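Local coordinates for catalase (Corynebacterium glutamicum atcc 13032, PDB 4B7H) that catalyses the breakdown of hydrogen peroxide to water and oxygen at a haem group and is inhibited by nitric oxide, at the interface of chains A and B and the interface of chains A and C. Numbering follows the deposited sequence. Chains: chain A/B/C, Catalase.

Contact 1: the interface of chains A and B. Residues chain A 59-60, 62-63; chain B 66-69.
B:Ile68 reaches across to A:Phe59 and A:Asn63 from the segment that runs directly into B:His70, the distal histidine of the haem-dependent catalase fold. Its CB lies 3.5 Å from ND2 of the A:Asn63 amide, an apolar carbon set against a polar group. The methyl branch CG2 points to the carboxyl end of helix 50-59 and lies 3.5 Å from the backbone O of A:Phe59. The longer branch diverges from it: with CG1 anti to the backbone N (chi1 176°), it runs along one side of the ring plane, just outside the CZ-CE1 rim, and CG1 comes 3.5 Å from CZ of A:Phe59. At the tip, CD1 lies 3.6 Å from CE1 of the same ring and also packs against the carboxylate OE1 of A:Glu62, at 3.7 Å. A beta-branched residue suits this place, because its two arms occupy the helix end and the ring together. The next residue, B:Pro69, follows a cis peptide bond, which turns the chain sharply just past the isoleucine.

A:Asn63 supplies the polar half. Its ND2 donates a nearly straight hydrogen bond (160° at H) to the backbone O of B:Glu66, 2.9 Å away. The acceptor lies close to the amide plane, whereas the donor stands well above the carbonyl plane. The B:Glu66 carboxylate is turned almost perpendicular to the amide (87°) and is joined to it through water: OE2 is 2.8 Å from water 1, which also meets A:Asn63 ND2 and the backbone O of B:Arg67, while water 2 links OE2 to A:Asn63 OD1. An asparagine, with an N-H end and an oxygen end, can serve both waters.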
# COMPACT_ATOMS: atom_id res chain seq x y z
N PHE A 59 3.25 -10.70 11.80
CA PHE A 59 3.19 -11.96 11.05
C PHE A 59 2.27 -11.82 9.84
O PHE A 59 2.61 -12.24 8.73
CB PHE A 59 2.67 -13.05 11.99
CG PHE A 59 2.33 -14.35 11.31
CD1 PHE A 59 3.31 -15.30 11.09
CD2 PHE A 59 1.03 -14.62 10.92
CE1 PHE A 59 3.00 -16.50 10.48
CE2 PHE A 59 0.71 -15.82 10.31
CZ PHE A 59 1.69 -16.76 10.09
N ASN A 60 1.11 -11.18 10.05
CA ASN A 60 0.10 -11.01 9.00
C ASN A 60 0.59 -10.16 7.84
O ASN A 60 -0.02 -10.17 6.78
CB ASN A 60 -1.16 -10.33 9.57
CG ASN A 60 -2.11 -11.29 10.26
OD1 ASN A 60 -2.99 -10.86 11.04
ND2 ASN A 60 -1.99 -12.57 9.97
N GLU A 62 3.96 -10.12 6.76
CA GLU A 62 5.27 -10.57 6.29
C GLU A 62 5.41 -10.60 4.78
O GLU A 62 6.48 -10.31 4.25
CB GLU A 62 5.61 -11.96 6.85
CG GLU A 62 5.93 -11.88 8.31
CD GLU A 62 6.40 -13.19 8.92
OE1 GLU A 62 6.84 -14.11 8.19
OE2 GLU A 62 6.34 -13.29 10.17
N ASN A 63 4.34 -10.98 4.08
CA ASN A 63 4.42 -11.16 2.64
C ASN A 63 4.27 -9.85 1.89
O ASN A 63 3.56 -8.94 2.32
CB ASN A 63 3.37 -12.15 2.14
CG ASN A 63 3.71 -13.59 2.47
OD1 ASN A 63 4.88 -13.94 2.69
ND2 ASN A 63 2.70 -14.43 2.49
N GLU B 66 0.66 -12.85 -1.16
CA GLU B 66 -0.08 -14.10 -1.01
C GLU B 66 -0.45 -14.26 0.47
O GLU B 66 0.15 -13.62 1.35
CB GLU B 66 0.77 -15.28 -1.48
CG GLU B 66 1.97 -15.57 -0.58
CD GLU B 66 2.91 -16.65 -1.11
OE1 GLU B 66 2.97 -16.87 -2.34
OE2 GLU B 66 3.60 -17.29 -0.29
N ARG B 67 -1.40 -15.13 0.75
CA ARG B 67 -1.74 -15.44 2.14
C ARG B 67 -0.56 -16.01 2.89
O ARG B 67 0.23 -16.79 2.35
CB ARG B 67 -2.83 -16.51 2.18
CG ARG B 67 -4.20 -16.10 1.67
CD ARG B 67 -4.95 -17.37 1.23
NE ARG B 67 -6.33 -17.08 0.88
CZ ARG B 67 -6.71 -16.51 -0.25
NH1 ARG B 67 -5.81 -16.21 -1.19
NH2 ARG B 67 -8.00 -16.25 -0.46
N ILE B 68 -0.45 -15.64 4.17
CA ILE B 68 0.39 -16.37 5.11
C ILE B 68 -0.45 -16.85 6.29
O ILE B 68 -1.05 -16.05 7.00
CB ILE B 68 1.62 -15.55 5.61
CG1 ILE B 68 2.41 -16.33 6.67
CG2 ILE B 68 1.23 -14.17 6.16
CD1 ILE B 68 3.78 -15.72 7.01
N PRO B 69 -0.57 -18.17 6.46
CA PRO B 69 -0.16 -19.26 5.58
C PRO B 69 -1.29 -19.57 4.58
O PRO B 69 -2.15 -18.71 4.35
CB PRO B 69 0.07 -20.42 6.55
CG PRO B 69 -0.76 -20.08 7.80
CD PRO B 69 -1.34 -18.70 7.61
O HOH W 1 2.96 -17.48 2.40
O HOH W 2 5.87 -15.81 0.59

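Contact 2: the interface of chains A and C. Residues chain A 58, 62, 320; chain C 381-382.
C:Arg381 and A:Glu62 meet nearly at right angles, in a charged patch between two subunits of the tetrameric haem catalase. The guanidinium and carboxylate planes are 69° apart, so the pair does not form the flat, two-pronged arrangement often seen between these groups. Instead the salt bridge runs through the inner nitrogen: NE of C:Arg381 donates a nearly straight hydrogen bond to OE1 of A:Glu62, 3.0 Å away. The acceptor lies in the guanidinium plane, but the donor comes from above the carboxylate plane. Setting CG between the backbone N and the carbonyl carbon (chi1 71°) and extending the chain to NE lets the arginine lay its CG methylene against the carboxylate before its polar end arrives. Its guanidinium also has OE2 of the neighbouring C:Glu382 over one face, and so is met by an acid of each chain, one at its edge and one over its face.

C:Glu382 is turned quite differently toward A:Phe320, a residue of helix 319-324. Its carboxylate lies almost parallel to the ring (8°) but is shifted outward, past the CG and CD1 side, and its CG is 3.5 Å from CG of A:Phe320. CB stands over the ring face in a CH-pi contact, 3.7 Å from the centroid. An acidic side chain suits this place because its methylenes pack on the aromatic face while its oxygens turn to the arginine and to water. The two acids bring A:Glu62 OE1 and C:Glu382 OE1 to 4.0 Å apart, a spacing at which two charged carboxylates would repel, an effect that C:Arg381 probably offsets. Water 4 joins both oxygens to NH2 of C:Arg381, lying 2.7 Å from A:Glu62 OE1.

The other oxygen of A:Glu62, OE2, is 2.6 Å from water 3. That water lies at the edge of the A:His58 imidazole, in its plane and 2.7 Å from ND1, and also meets the backbone N of C:Arg381.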
# COMPACT_ATOMS: atom_id res chain seq x y z
N HIS A 58 2.24 -8.49 12.98
CA HIS A 58 3.38 -8.29 12.10
C HIS A 58 3.61 -9.52 11.21
O HIS A 58 3.90 -9.40 10.02
CB HIS A 58 4.67 -7.90 12.83
CG HIS A 58 5.77 -7.54 11.89
ND1 HIS A 58 6.55 -8.48 11.25
CD2 HIS A 58 6.30 -6.34 11.58
CE1 HIS A 58 7.49 -7.86 10.55
NE2 HIS A 58 7.35 -6.56 10.73
N GLU A 62 3.96 -10.12 6.76
CA GLU A 62 5.27 -10.57 6.29
C GLU A 62 5.41 -10.60 4.78
O GLU A 62 6.48 -10.31 4.25
CB GLU A 62 5.61 -11.96 6.85
CG GLU A 62 5.93 -11.88 8.31
CD GLU A 62 6.40 -13.19 8.92
OE1 GLU A 62 6.84 -14.11 8.19
OE2 GLU A 62 6.34 -13.29 10.17
N PHE A 320 15.50 -12.65 2.63
CA PHE A 320 14.42 -11.72 2.31
C PHE A 320 14.94 -10.29 2.23
O PHE A 320 14.66 -9.57 1.27
CB PHE A 320 13.29 -11.81 3.35
CG PHE A 320 12.17 -10.83 3.09
CD1 PHE A 320 11.10 -11.20 2.29
CD2 PHE A 320 12.19 -9.56 3.64
CE1 PHE A 320 10.05 -10.31 2.05
CE2 PHE A 320 11.16 -8.66 3.40
CZ PHE A 320 10.09 -9.04 2.60
N ARG C 381 9.69 -10.76 11.52
CA ARG C 381 10.60 -10.74 10.38
C ARG C 381 9.88 -10.24 9.13
O ARG C 381 8.65 -10.14 9.10
CB ARG C 381 11.11 -12.15 10.11
CG ARG C 381 10.04 -13.09 9.56
CD ARG C 381 10.59 -14.48 9.26
NE ARG C 381 9.64 -15.26 8.47
CZ ARG C 381 9.95 -16.36 7.80
NH1 ARG C 381 11.20 -16.83 7.82
NH2 ARG C 381 9.01 -16.99 7.09
N GLU C 382 10.67 -9.95 8.10
CA GLU C 382 10.14 -9.62 6.78
C GLU C 382 9.19 -8.42 6.82
O GLU C 382 9.38 -7.50 7.63
CB GLU C 382 9.57 -10.87 6.09
CG GLU C 382 10.62 -11.98 6.04
CD GLU C 382 10.18 -13.28 5.39
OE1 GLU C 382 9.03 -13.39 4.88
OE2 GLU C 382 11.00 -14.23 5.39
O HOH W 3 6.63 -11.17 11.73
O HOH W 4 7.18 -15.23 5.76

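The C-alpha centres of contact 1 and contact 2 lie about 9 Å apart, and A:Glu62 belongs to both. Helix 50-59 and the loop after it thus serve two partners at once: residues of this one stretch face chain B in contact 1 and chain C in contact 2, where helix 319-324 adds a second element of chain A. Because each interface is two-fold symmetric, the arrangement recurs throughout the four-subunit assembly. Three subunits converge here, and the chain B segment involved leads in sequence to the distal histidine, so assembly of the tetramer may help to steady it.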